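PDB 2IMR: aminodeoxyfutalosine deaminase from Deinococcus radiodurans, which catalyses the zinc-dependent deamination of aminodeoxyfutalosine to futalosine, a step of menaquinone biosynthesis, and deaminates adenosine and related nucleosides less efficiently. Local coordinates for residues 39-45 against 85-91; 140-145 against 362-366; 219-224 against 288-294; 312-316 against 341-347. One frame throughout, in Å; residues are numbered along the deposited sequence.

Contact 1: 39-45 against 85-91; sequences RLLTCDV and ERAGAVI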
loop_
_atom_site.group_PDB
_atom_site.type_symbol
_atom_site.label_atom_id
_atom_site.label_comp_id
_atom_site.label_asym_id
_atom_site.label_seq_id
_atom_site.Cartn_x
_atom_site.Cartn_y
_atom_site.Cartn_z
ATOM N N ARG A 39 18.571 26.724 -15.793
ATOM C CA ARG A 39 17.527 26.175 -16.644
ATOM C C ARG A 39 16.288 26.069 -15.768
ATOM O O ARG A 39 16.366 25.583 -14.641
ATOM C CB ARG A 39 17.905 24.782 -17.153
ATOM C CG ARG A 39 19.303 24.693 -17.736
ATOM C CD ARG A 39 19.445 23.498 -18.664
ATOM N NE ARG A 39 19.145 22.222 -18.020
ATOM C CZ ARG A 39 19.850 21.692 -17.027
ATOM N NH1 ARG A 39 20.910 22.325 -16.535
ATOM N NH2 ARG A 39 19.504 20.510 -16.537
ATOM N N LEU A 40 15.159 26.536 -16.285
ATOM C CA LEU A 40 13.904 26.488 -15.552
ATOM C C LEU A 40 13.027 25.367 -16.084
ATOM O O LEU A 40 12.459 25.469 -17.174
ATOM C CB LEU A 40 13.159 27.819 -15.683
ATOM C CG LEU A 40 11.705 27.837 -15.204
ATOM C CD1 LEU A 40 11.629 27.429 -13.738
ATOM C CD2 LEU A 40 11.129 29.232 -15.408
ATOM N N LEU A 41 12.931 24.290 -15.315
ATOM C CA LEU A 41 12.108 23.158 -15.710
ATOM C C LEU A 41 10.750 23.335 -15.057
ATOM O O LEU A 41 10.657 23.422 -13.834
ATOM C CB LEU A 41 12.738 21.848 -15.239
ATOM C CG LEU A 41 14.247 21.690 -15.427
ATOM C CD1 LEU A 41 14.614 20.235 -15.227
ATOM C CD2 LEU A 41 14.675 22.154 -16.806
ATOM N N THR A 42 9.697 23.391 -15.866
ATOM C CA THR A 42 8.356 23.561 -15.320
ATOM C C THR A 42 7.538 22.273 -15.385
ATOM O O THR A 42 7.717 21.448 -16.282
ATOM C CB THR A 42 7.587 24.670 -16.058
ATOM O OG1 THR A 42 7.394 24.296 -17.427
ATOM C CG2 THR A 42 8.365 25.976 -16.002
ATOM N N CYS A 43 6.640 22.111 -14.420
ATOM C CA CYS A 43 5.787 20.930 -14.354
ATOM C C CYS A 43 4.400 21.306 -13.854
ATOM O O CYS A 43 4.158 22.453 -13.468
ATOM C CB CYS A 43 6.412 19.878 -13.432
ATOM S SG CYS A 43 6.773 20.418 -11.733
ATOM N N ASP A 44 3.485 20.342 -13.860
ATOM C CA ASP A 44 2.131 20.607 -13.398
ATOM C C ASP A 44 2.061 20.473 -11.892
ATOM O O ASP A 44 1.352 21.225 -11.225
ATOM C CB ASP A 44 1.140 19.653 -14.065
ATOM C CG ASP A 44 1.107 19.817 -15.570
ATOM O OD1 ASP A 44 1.130 20.974 -16.039
ATOM O OD2 ASP A 44 1.051 18.797 -16.286
ATOM N N VAL A 45 2.800 19.510 -11.356
ATOM C CA VAL A 45 2.834 19.289 -9.920
ATOM C C VAL A 45 4.251 19.001 -9.456
ATOM O O VAL A 45 4.917 18.093 -9.963
ATOM C CB VAL A 45 1.935 18.103 -9.498
ATOM C CG1 VAL A 45 2.103 17.833 -8.013
ATOM C CG2 VAL A 45 0.485 18.413 -9.816
ATOM N N GLU A 85 12.045 24.969 -19.905
ATOM C CA GLU A 85 11.876 23.617 -20.411
ATOM C C GLU A 85 10.611 23.037 -19.795
ATOM O O GLU A 85 10.451 23.068 -18.580
ATOM C CB GLU A 85 13.050 22.732 -19.984
ATOM C CG GLU A 85 14.342 22.901 -20.755
ATOM C CD GLU A 85 15.444 22.027 -20.184
ATOM O OE1 GLU A 85 15.155 20.867 -19.830
ATOM O OE2 GLU A 85 16.598 22.492 -20.087
ATOM N N ARG A 86 9.711 22.523 -20.627
ATOM C CA ARG A 86 8.493 21.891 -20.132
ATOM C C ARG A 86 8.945 20.499 -19.687
ATOM O O ARG A 86 9.333 19.678 -20.515
ATOM C CB ARG A 86 7.458 21.783 -21.254
ATOM C CG ARG A 86 6.352 20.761 -21.006
ATOM C CD ARG A 86 5.622 20.975 -19.685
ATOM N NE ARG A 86 4.544 20.000 -19.517
ATOM C CZ ARG A 86 3.735 19.937 -18.465
ATOM N NH1 ARG A 86 3.870 20.796 -17.463
ATOM N NH2 ARG A 86 2.783 19.011 -18.416
ATOM N N ALA A 87 8.898 20.233 -18.385
ATOM C CA ALA A 87 9.368 18.952 -17.869
ATOM C C ALA A 87 8.316 17.886 -17.575
ATOM O O ALA A 87 8.598 16.918 -16.872
ATOM C CB ALA A 87 10.218 19.190 -16.629
ATOM N N GLY A 88 7.111 18.055 -18.104
ATOM C CA GLY A 88 6.078 17.060 -17.876
ATOM C C GLY A 88 5.121 17.373 -16.743
ATOM O O GLY A 88 5.135 18.470 -16.186
ATOM N N ALA A 89 4.297 16.392 -16.389
ATOM C CA ALA A 89 3.306 16.579 -15.335
ATOM C C ALA A 89 3.862 16.611 -13.919
ATOM O O ALA A 89 3.486 17.464 -13.114
ATOM C CB ALA A 89 2.234 15.494 -15.438
ATOM N N VAL A 90 4.769 15.701 -13.608
ATOM C CA VAL A 90 5.285 15.640 -12.258
ATOM C C VAL A 90 6.791 15.633 -12.065
ATOM O O VAL A 90 7.530 14.940 -12.769
ATOM C CB VAL A 90 4.728 14.384 -11.530
ATOM C CG1 VAL A 90 5.272 14.309 -10.112
ATOM C CG2 VAL A 90 3.200 14.415 -11.537
ATOM N N ILE A 91 7.232 16.425 -11.095
ATOM C CA ILE A 91 8.630 16.469 -10.708
ATOM C C ILE A 91 8.589 16.193 -9.216
ATOM O O ILE A 91 8.020 16.978 -8.449
ATOM C CB ILE A 91 9.286 17.842 -10.947
ATOM C CG1 ILE A 91 9.431 18.098 -12.449
ATOM C CG2 ILE A 91 10.649 17.870 -10.279
ATOM C CD1 ILE A 91 10.099 19.416 -12.794
HETATM O O HOH W 1 17.177 19.462 -18.539
HETATM O O HOH W 2 4.814 23.363 -17.599
#
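Two parallel strand pairings of the small beta domain make this contact, and the register slips by one residue between them. In the first, strand 39-43 runs beside 85-86. E85 N gives a bond to L40 O, T42 N returns one to E85 O at 2.8 Å, and A87 N closes the run on T42 O. In the second, V45 N bonds to A89 O and I91 N to V45 O at 3.1 Å. The chain steps between the two at G88, whose positive phi suits glycine. D44 and R86 bridge the step. R86 NH2 meets D44 OD2 at 2.8 Å in an almost straight bond of 177°. The oxygen lies in the guanidinium plane, yet the nitrogen approaches from above the carboxylate plane, and the two planes are 50° apart. R86 NH1 adds a weak bond to D44 OD1. A bend at chi2 (54°) turns the R86 chain along the strand to reach it. Replacing D44 by an alanine is likely to leave the R86 guanidinium without its carboxylate partner, though NH1 could keep its water. At the other end, R39 NE and E85 OE2 form a weak salt bridge of 3.3 Å, and a water links R39 NH2 to E85 OE1. L41 CD2 lies against the E85 carboxylate. C43 SG rests 3.6 Å from I91 CG1. Strand 57-62 flanks 38-43 on its other edge, through backbone bonds from R39, L41 and C43, while helix 380-395 packs on V45 and V90 through V384.

Contact 2: 140-145 against 362-366; sequences TLTRLG and LNVRE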
loop_
_atom_site.group_PDB
_atom_site.type_symbol
_atom_site.label_atom_id
_atom_site.label_comp_id
_atom_site.label_asym_id
_atom_site.label_seq_id
_atom_site.Cartn_x
_atom_site.Cartn_y
_atom_site.Cartn_z
ATOM N N THR A 140 12.618 -5.139 -10.692
ATOM C CA THR A 140 11.754 -4.175 -11.368
ATOM C C THR A 140 11.578 -2.912 -10.519
ATOM O O THR A 140 11.659 -1.791 -11.027
ATOM C CB THR A 140 10.375 -4.798 -11.670
ATOM O OG1 THR A 140 10.541 -5.904 -12.569
ATOM C CG2 THR A 140 9.446 -3.773 -12.310
ATOM N N LEU A 141 11.347 -3.092 -9.223
ATOM C CA LEU A 141 11.179 -1.955 -8.328
ATOM C C LEU A 141 12.418 -1.065 -8.348
ATOM O O LEU A 141 12.317 0.161 -8.355
ATOM C CB LEU A 141 10.921 -2.438 -6.901
ATOM C CG LEU A 141 9.555 -3.075 -6.634
ATOM C CD1 LEU A 141 9.535 -3.701 -5.243
ATOM C CD2 LEU A 141 8.473 -2.017 -6.770
ATOM N N THR A 142 13.592 -1.687 -8.349
ATOM C CA THR A 142 14.835 -0.927 -8.368
ATOM C C THR A 142 15.004 -0.173 -9.680
ATOM O O THR A 142 15.422 0.987 -9.685
ATOM C CB THR A 142 16.045 -1.843 -8.136
ATOM O OG1 THR A 142 15.923 -2.459 -6.849
ATOM C CG2 THR A 142 17.348 -1.042 -8.185
ATOM N N ARG A 143 14.672 -0.817 -10.793
ATOM C CA ARG A 143 14.791 -0.157 -12.088
ATOM C C ARG A 143 13.821 1.018 -12.185
ATOM O O ARG A 143 14.080 1.990 -12.894
ATOM C CB ARG A 143 14.533 -1.144 -13.235
ATOM C CG ARG A 143 15.633 -2.181 -13.426
ATOM C CD ARG A 143 15.608 -2.766 -14.841
ATOM N NE ARG A 143 14.371 -3.481 -15.130
ATOM C CZ ARG A 143 14.100 -4.711 -14.705
ATOM N NH1 ARG A 143 14.987 -5.372 -13.975
ATOM N NH2 ARG A 143 12.938 -5.273 -14.999
ATOM N N LEU A 144 12.711 0.927 -11.457
ATOM C CA LEU A 144 11.694 1.977 -11.451
ATOM C C LEU A 144 12.025 3.189 -10.577
ATOM O O LEU A 144 11.210 4.108 -10.461
ATOM C CB LEU A 144 10.344 1.397 -11.014
ATOM C CG LEU A 144 9.604 0.590 -12.081
ATOM C CD1 LEU A 144 8.429 -0.157 -11.465
ATOM C CD2 LEU A 144 9.129 1.543 -13.173
ATOM N N GLY A 145 13.197 3.193 -9.949
ATOM C CA GLY A 145 13.564 4.333 -9.124
ATOM C C GLY A 145 14.008 4.005 -7.711
ATOM O O GLY A 145 14.471 4.882 -6.972
ATOM N N LEU A 362 4.155 -2.535 -11.273
ATOM C CA LEU A 362 4.649 -2.143 -9.955
ATOM C C LEU A 362 4.999 -0.657 -9.910
ATOM O O LEU A 362 5.573 -0.173 -8.932
ATOM C CB LEU A 362 5.894 -2.966 -9.602
ATOM C CG LEU A 362 5.684 -4.477 -9.467
ATOM C CD1 LEU A 362 7.013 -5.174 -9.216
ATOM C CD2 LEU A 362 4.710 -4.753 -8.329
ATOM N N ASN A 363 4.632 0.063 -10.966
ATOM C CA ASN A 363 4.929 1.490 -11.082
ATOM C C ASN A 363 3.821 2.391 -10.536
ATOM O O ASN A 363 2.818 2.619 -11.205
ATOM C CB ASN A 363 5.183 1.833 -12.552
ATOM C CG ASN A 363 5.743 3.221 -12.734
ATOM O OD1 ASN A 363 5.813 4.001 -11.783
ATOM N ND2 ASN A 363 6.151 3.542 -13.961
ATOM N N VAL A 364 4.021 2.924 -9.335
ATOM C CA VAL A 364 3.028 3.797 -8.702
ATOM C C VAL A 364 2.746 5.088 -9.475
ATOM O O VAL A 364 1.700 5.708 -9.287
ATOM C CB VAL A 364 3.443 4.146 -7.243
ATOM C CG1 VAL A 364 2.560 5.262 -6.682
ATOM C CG2 VAL A 364 3.301 2.913 -6.373
ATOM N N ARG A 365 3.663 5.499 -10.349
ATOM C CA ARG A 365 3.427 6.716 -11.127
ATOM C C ARG A 365 2.143 6.526 -11.929
ATOM O O ARG A 365 1.401 7.475 -12.189
ATOM C CB ARG A 365 4.591 6.983 -12.091
ATOM C CG ARG A 365 5.940 7.143 -11.408
ATOM C CD ARG A 365 7.025 7.376 -12.445
ATOM N NE ARG A 365 8.359 7.494 -11.865
ATOM C CZ ARG A 365 9.009 6.504 -11.262
ATOM N NH1 ARG A 365 8.451 5.306 -11.148
ATOM N NH2 ARG A 365 10.230 6.705 -10.789
ATOM N N GLU A 366 1.887 5.287 -12.320
ATOM C CA GLU A 366 0.705 4.962 -13.095
ATOM C C GLU A 366 -0.570 4.993 -12.253
ATOM O O GLU A 366 -1.661 5.223 -12.778
ATOM C CB GLU A 366 0.911 3.604 -13.775
ATOM C CG GLU A 366 1.886 3.720 -14.959
ATOM C CD GLU A 366 2.462 2.396 -15.430
ATOM O OE1 GLU A 366 1.895 1.334 -15.119
ATOM O OE2 GLU A 366 3.493 2.427 -16.134
#
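L144 follows the last turn of helix 130-143 and reaches across to the segment that leads into helix 365-374. Its CB points to that segment, and chi1 of -77° carries CG the same way, anti to the carbonyl carbon. The fork at CG then sends CD1 to L362, 3.8 Å from its carbonyl carbon C, and CD2 to the N363 amide, 3.7 Å from ND2. Beside it, L141 CD2 meets L362 CB at 3.9 Å. The backbone of L144 carries the polar link. R365 NH2 bonds to L144 O at 2.8 Å, and NH1 adds a weaker bond to the same oxygen. G145 follows with positive phi in a Schellman motif that ends the helix. R365 NH1 also bonds to N363 OD1 at 3.0 Å, in the guanidinium plane. R365 N reaches that oxygen from the opposite face of the amide, a capping bond in the turn that leads into helix 365-374. The one guanidinium therefore ties L144 O to the N363 side chain. A methionine in place of R365 would probably leave L144 O without these donors and N363 OD1 with only the backbone capping bond. The R365 guanidinium also makes a cation-pi contact with W414. L362 is about 8 Å, side chain to side chain, from the zinc ligands H101 and D354. Helix 130-143 here meets the loop between helices 356-359 and 365-374.

Contact 3: 219-224 against 288-294; sequences SHRLMR and YLDELGV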
loop_
_atom_site.group_PDB
_atom_site.type_symbol
_atom_site.label_atom_id
_atom_site.label_comp_id
_atom_site.label_asym_id
_atom_site.label_seq_id
_atom_site.Cartn_x
_atom_site.Cartn_y
_atom_site.Cartn_z
ATOM N N SER A 219 -8.780 -15.673 12.461
ATOM C CA SER A 219 -9.723 -15.711 13.577
ATOM C C SER A 219 -9.529 -14.503 14.493
ATOM O O SER A 219 -8.446 -13.916 14.541
ATOM C CB SER A 219 -9.560 -17.010 14.386
ATOM O OG SER A 219 -8.332 -17.029 15.101
ATOM N N HIS A 220 -10.579 -14.131 15.220
ATOM C CA HIS A 220 -10.491 -12.988 16.122
ATOM C C HIS A 220 -9.341 -13.173 17.112
ATOM O O HIS A 220 -8.612 -12.229 17.414
ATOM C CB HIS A 220 -11.818 -12.800 16.872
ATOM C CG HIS A 220 -12.224 -13.981 17.700
ATOM N ND1 HIS A 220 -11.875 -14.119 19.027
ATOM C CD2 HIS A 220 -12.939 -15.086 17.384
ATOM C CE1 HIS A 220 -12.360 -15.256 19.493
ATOM N NE2 HIS A 220 -13.010 -15.863 18.516
ATOM N N ARG A 221 -9.171 -14.396 17.602
ATOM C CA ARG A 221 -8.105 -14.682 18.553
ATOM C C ARG A 221 -6.718 -14.471 17.942
ATOM O O ARG A 221 -5.867 -13.807 18.532
ATOM C CB ARG A 221 -8.236 -16.116 19.071
ATOM C CG ARG A 221 -7.202 -16.471 20.122
ATOM C CD ARG A 221 -7.408 -17.873 20.677
ATOM N NE ARG A 221 -6.367 -18.209 21.646
ATOM C CZ ARG A 221 -6.155 -17.541 22.776
ATOM N NH1 ARG A 221 -6.917 -16.500 23.086
ATOM N NH2 ARG A 221 -5.173 -17.905 23.589
ATOM N N LEU A 222 -6.489 -15.029 16.756
ATOM C CA LEU A 222 -5.194 -14.881 16.098
ATOM C C LEU A 222 -4.926 -13.415 15.732
ATOM O O LEU A 222 -3.789 -12.946 15.808
ATOM C CB LEU A 222 -5.136 -15.761 14.844
ATOM C CG LEU A 222 -3.848 -15.702 14.009
ATOM C CD1 LEU A 222 -2.643 -16.029 14.887
ATOM C CD2 LEU A 222 -3.949 -16.671 12.843
ATOM N N MET A 223 -5.973 -12.694 15.344
ATOM C CA MET A 223 -5.830 -11.285 14.978
ATOM C C MET A 223 -5.318 -10.463 16.164
ATOM O O MET A 223 -4.431 -9.621 16.010
ATOM C CB MET A 223 -7.171 -10.724 14.497
ATOM C CG MET A 223 -7.121 -9.258 14.053
ATOM S SD MET A 223 -6.126 -8.998 12.563
ATOM C CE MET A 223 -7.299 -9.482 11.312
ATOM N N ARG A 224 -5.876 -10.703 17.346
ATOM C CA ARG A 224 -5.442 -9.977 18.534
ATOM C C ARG A 224 -4.050 -10.395 18.986
ATOM O O ARG A 224 -3.273 -9.563 19.451
ATOM C CB ARG A 224 -6.434 -10.166 19.683
ATOM C CG ARG A 224 -7.689 -9.331 19.536
ATOM C CD ARG A 224 -8.388 -9.147 20.877
ATOM N NE ARG A 224 -7.482 -8.674 21.930
ATOM C CZ ARG A 224 -6.638 -7.651 21.805
ATOM N NH1 ARG A 224 -6.565 -6.977 20.665
ATOM N NH2 ARG A 224 -5.874 -7.293 22.830
ATOM N N TYR A 288 -15.707 -4.031 13.568
ATOM C CA TYR A 288 -15.252 -5.280 14.164
ATOM C C TYR A 288 -13.827 -5.134 14.706
ATOM O O TYR A 288 -13.563 -5.433 15.869
ATOM C CB TYR A 288 -15.296 -6.399 13.119
ATOM C CG TYR A 288 -14.414 -7.584 13.443
ATOM C CD1 TYR A 288 -14.617 -8.335 14.600
ATOM C CD2 TYR A 288 -13.369 -7.951 12.587
ATOM C CE1 TYR A 288 -13.801 -9.423 14.903
ATOM C CE2 TYR A 288 -12.548 -9.033 12.878
ATOM C CZ TYR A 288 -12.769 -9.765 14.038
ATOM O OH TYR A 288 -11.960 -10.837 14.334
ATOM N N LEU A 289 -12.905 -4.676 13.861
ATOM C CA LEU A 289 -11.513 -4.507 14.282
ATOM C C LEU A 289 -11.356 -3.464 15.378
ATOM O O LEU A 289 -10.545 -3.615 16.289
ATOM C CB LEU A 289 -10.638 -4.102 13.094
ATOM C CG LEU A 289 -10.436 -5.157 12.007
ATOM C CD1 LEU A 289 -9.645 -4.549 10.843
ATOM C CD2 LEU A 289 -9.705 -6.352 12.601
ATOM N N ASP A 290 -12.130 -2.391 15.275
ATOM C CA ASP A 290 -12.056 -1.321 16.255
ATOM C C ASP A 290 -12.480 -1.818 17.637
ATOM O O ASP A 290 -11.778 -1.592 18.626
ATOM C CB ASP A 290 -12.939 -0.154 15.808
ATOM C CG ASP A 290 -12.690 1.109 16.615
ATOM O OD1 ASP A 290 -11.517 1.377 16.966
ATOM O OD2 ASP A 290 -13.662 1.841 16.884
ATOM N N GLU A 291 -13.612 -2.510 17.705
ATOM C CA GLU A 291 -14.100 -3.016 18.986
ATOM C C GLU A 291 -13.273 -4.190 19.489
ATOM O O GLU A 291 -13.266 -4.484 20.686
ATOM C CB GLU A 291 -15.572 -3.412 18.881
ATOM C CG GLU A 291 -16.445 -2.293 18.347
ATOM C CD GLU A 291 -17.920 -2.532 18.559
ATOM O OE1 GLU A 291 -18.348 -3.707 18.561
ATOM O OE2 GLU A 291 -18.659 -1.538 18.709
ATOM N N LEU A 292 -12.573 -4.858 18.576
ATOM C CA LEU A 292 -11.730 -5.980 18.957
ATOM C C LEU A 292 -10.461 -5.448 19.604
ATOM O O LEU A 292 -9.731 -6.192 20.258
ATOM C CB LEU A 292 -11.369 -6.830 17.732
ATOM C CG LEU A 292 -10.527 -8.081 17.995
ATOM C CD1 LEU A 292 -11.235 -8.991 18.994
ATOM C CD2 LEU A 292 -10.300 -8.824 16.684
ATOM N N GLY A 293 -10.202 -4.155 19.412
ATOM C CA GLY A 293 -9.024 -3.535 19.990
ATOM C C GLY A 293 -7.806 -3.605 19.093
ATOM O O GLY A 293 -6.697 -3.275 19.512
ATOM N N VAL A 294 -8.010 -4.036 17.852
ATOM C CA VAL A 294 -6.912 -4.152 16.900
ATOM C C VAL A 294 -6.460 -2.798 16.349
ATOM O O VAL A 294 -5.276 -2.610 16.068
ATOM C CB VAL A 294 -7.307 -5.088 15.729
ATOM C CG1 VAL A 294 -6.212 -5.116 14.673
ATOM C CG2 VAL A 294 -7.550 -6.489 16.262
#
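M223 and R224 on helix 220-233 face L292, at the end of helix 285-292, and V294 just beyond it, and the close apolar fit is there. M223 CG lies 3.6 Å from V294 CG2. The same M223 CG is 4.1 Å from L292 CD2. Bends at chi2 and chi3 fold the methionine back, so that its CE also comes near L289 CD2. R224 and L292 run antiparallel alongside each other. The aliphatic part of the arginine does the touching, with R224 CG 3.5 Å from L292 CG and R224 CD 3.4 Å from L292 CD1. Both helices belong to the outer layer of the TIM-barrel fold of the amidohydrolases. Their short segments cross at -64° with axes 11.3 Å apart at closest approach. M223 and V294 turn inward to I239 of strand 238-241. S219 caps the first helix, its OG accepting from L222 N, and G293 ends the second in a Schellman motif. Y288 adds a single close touch: its OH lies 3.2 Å from H220 CB, which comes to the edge of the tyrosine ring near its plane. The looser, solvent side belongs to H220 and R224, both partly exposed. The imidazole leads away from the other helix, its CG set between the backbone N and the carbonyl carbon (chi1 60°). The R224 guanidinium leaves the apolar packing past the L292 carbonyl and forms a salt bridge with D228 through NH2.

Contact 4: 312-316 against 341-347; sequences IARVA and AFAAAGV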
loop_
_atom_site.group_PDB
_atom_site.type_symbol
_atom_site.label_atom_id
_atom_site.label_comp_id
_atom_site.label_asym_id
_atom_site.label_seq_id
_atom_site.Cartn_x
_atom_site.Cartn_y
_atom_site.Cartn_z
ATOM N N ILE A 312 -14.986 5.435 8.696
ATOM C CA ILE A 312 -13.964 6.451 8.464
ATOM C C ILE A 312 -13.629 7.204 9.750
ATOM O O ILE A 312 -12.463 7.465 10.032
ATOM C CB ILE A 312 -14.418 7.438 7.359
ATOM C CG1 ILE A 312 -14.522 6.686 6.028
ATOM C CG2 ILE A 312 -13.419 8.592 7.230
ATOM C CD1 ILE A 312 -15.155 7.475 4.907
ATOM N N ALA A 313 -14.650 7.526 10.540
ATOM C CA ALA A 313 -14.444 8.229 11.804
ATOM C C ALA A 313 -13.617 7.372 12.762
ATOM O O ALA A 313 -12.738 7.879 13.462
ATOM C CB ALA A 313 -15.795 8.580 12.435
ATOM N N ARG A 314 -13.886 6.067 12.788
ATOM C CA ARG A 314 -13.143 5.163 13.665
ATOM C C ARG A 314 -11.672 5.092 13.252
ATOM O O ARG A 314 -10.777 5.061 14.099
ATOM C CB ARG A 314 -13.761 3.756 13.631
ATOM C CG ARG A 314 -15.168 3.671 14.209
ATOM C CD ARG A 314 -15.757 2.274 14.032
ATOM N NE ARG A 314 -17.090 2.143 14.623
ATOM C CZ ARG A 314 -17.328 1.933 15.916
ATOM N NH1 ARG A 314 -16.327 1.827 16.776
ATOM N NH2 ARG A 314 -18.576 1.822 16.348
ATOM N N VAL A 315 -11.429 5.062 11.947
ATOM C CA VAL A 315 -10.068 5.006 11.420
ATOM C C VAL A 315 -9.302 6.276 11.776
ATOM O O VAL A 315 -8.142 6.224 12.193
ATOM C CB VAL A 315 -10.087 4.830 9.876
ATOM C CG1 VAL A 315 -8.682 4.980 9.305
ATOM C CG2 VAL A 315 -10.659 3.469 9.530
ATOM N N ALA A 316 -9.958 7.416 11.608
ATOM C CA ALA A 316 -9.351 8.705 11.913
ATOM C C ALA A 316 -8.988 8.806 13.396
ATOM O O ALA A 316 -7.899 9.257 13.749
ATOM C CB ALA A 316 -10.305 9.826 11.527
ATOM N N ALA A 341 -13.365 11.536 0.912
ATOM C CA ALA A 341 -13.933 11.348 2.245
ATOM C C ALA A 341 -12.827 11.111 3.275
ATOM O O ALA A 341 -12.863 11.657 4.377
ATOM C CB ALA A 341 -14.912 10.176 2.238
ATOM N N PHE A 342 -11.841 10.294 2.913
ATOM C CA PHE A 342 -10.732 10.006 3.813
ATOM C C PHE A 342 -9.860 11.244 4.019
ATOM O O PHE A 342 -9.391 11.510 5.128
ATOM C CB PHE A 342 -9.892 8.850 3.261
ATOM C CG PHE A 342 -10.428 7.487 3.616
ATOM C CD1 PHE A 342 -9.973 6.822 4.753
ATOM C CD2 PHE A 342 -11.396 6.874 2.827
ATOM C CE1 PHE A 342 -10.477 5.560 5.099
ATOM C CE2 PHE A 342 -11.906 5.615 3.162
ATOM C CZ PHE A 342 -11.444 4.958 4.301
ATOM N N ALA A 343 -9.650 11.998 2.946
ATOM C CA ALA A 343 -8.843 13.210 3.015
ATOM C C ALA A 343 -9.513 14.222 3.945
ATOM O O ALA A 343 -8.862 14.827 4.795
ATOM C CB ALA A 343 -8.683 13.802 1.629
ATOM N N ALA A 344 -10.820 14.395 3.778
ATOM C CA ALA A 344 -11.580 15.327 4.604
ATOM C C ALA A 344 -11.520 14.928 6.080
ATOM O O ALA A 344 -11.515 15.787 6.961
ATOM C CB ALA A 344 -13.026 15.380 4.130
ATOM N N ALA A 345 -11.460 13.624 6.347
ATOM C CA ALA A 345 -11.399 13.128 7.722
ATOM C C ALA A 345 -9.990 13.235 8.296
ATOM O O ALA A 345 -9.769 12.968 9.481
ATOM C CB ALA A 345 -11.880 11.677 7.781
ATOM N N GLY A 346 -9.038 13.616 7.450
ATOM C CA GLY A 346 -7.665 13.777 7.895
ATOM C C GLY A 346 -6.863 12.496 8.021
ATOM O O GLY A 346 -5.867 12.448 8.741
ATOM N N VAL A 347 -7.293 11.460 7.313
ATOM C CA VAL A 347 -6.606 10.176 7.342
ATOM C C VAL A 347 -5.455 10.180 6.339
ATOM O O VAL A 347 -5.625 10.603 5.200
ATOM C CB VAL A 347 -7.585 9.032 6.996
ATOM C CG1 VAL A 347 -6.855 7.694 7.015
ATOM C CG2 VAL A 347 -8.741 9.030 7.987
#
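I312 has the most surface buried here, and each of its branches finds a different partner. CG1 lies over one face of the F342 ring, offset toward the rim, in a CH-pi contact 4.2 Å from the ring centroid and 21° off the normal. CD1 continues past the ring to A341 CB at 3.8 Å. With chi1 at -66°, CG1 lies beside the backbone N and CG2 takes the position opposite that nitrogen, where it presses on A345 CB at 3.5 Å, tighter than a usual carbon contact. A341, F342 and A345 thus form one surface under a single isoleucine. F342 comes next in buried area. Its CZ and CE2 atoms receive I312, while V347 CB lies at the ring edge, near its plane. V347 meets helix 309-318 one turn further on, at V315 and A316. Its CG1 is 4.0 Å from V315 CG1, and its CG2 touches A316 CB at 4.0 Å. A316 CB also rests by A345 O. No hydrogen bond crosses between the segments; the side chains that meet are all apolar. G346, with positive phi in a Schellman motif, turns the chain from the helix toward V347. F342 also stacks on F337. On the inner side, F342 and V347 both pack on V322 of strand 322-324. V315 reaches V286 of helix 285-292. Helices 309-318 and 339-344 are neighbours outside the parallel strands of the barrel.

Overall arrangement
From the N terminus, contact 1 closes first, pairing strand 38-43 with 83-86, and 45-47 with 90-91, in the small beta domain. The chain then enters the barrel. Helix 130-143 opens contact 2, which closes only at 362-366, so it spans most of the barrel and encloses contacts 3 and 4. Those two come in series: 219-224 meets 288-294, then 312-316 meets 341-347. Both join neighbouring outer helices, and D290 of contact 3 forms a salt bridge with R314 of contact 4. No contacts cross along the chain. Contacts 1 and 2 lie on the same side of the chain's centre, with centres 20 Å apart; contact 3 lies opposite both.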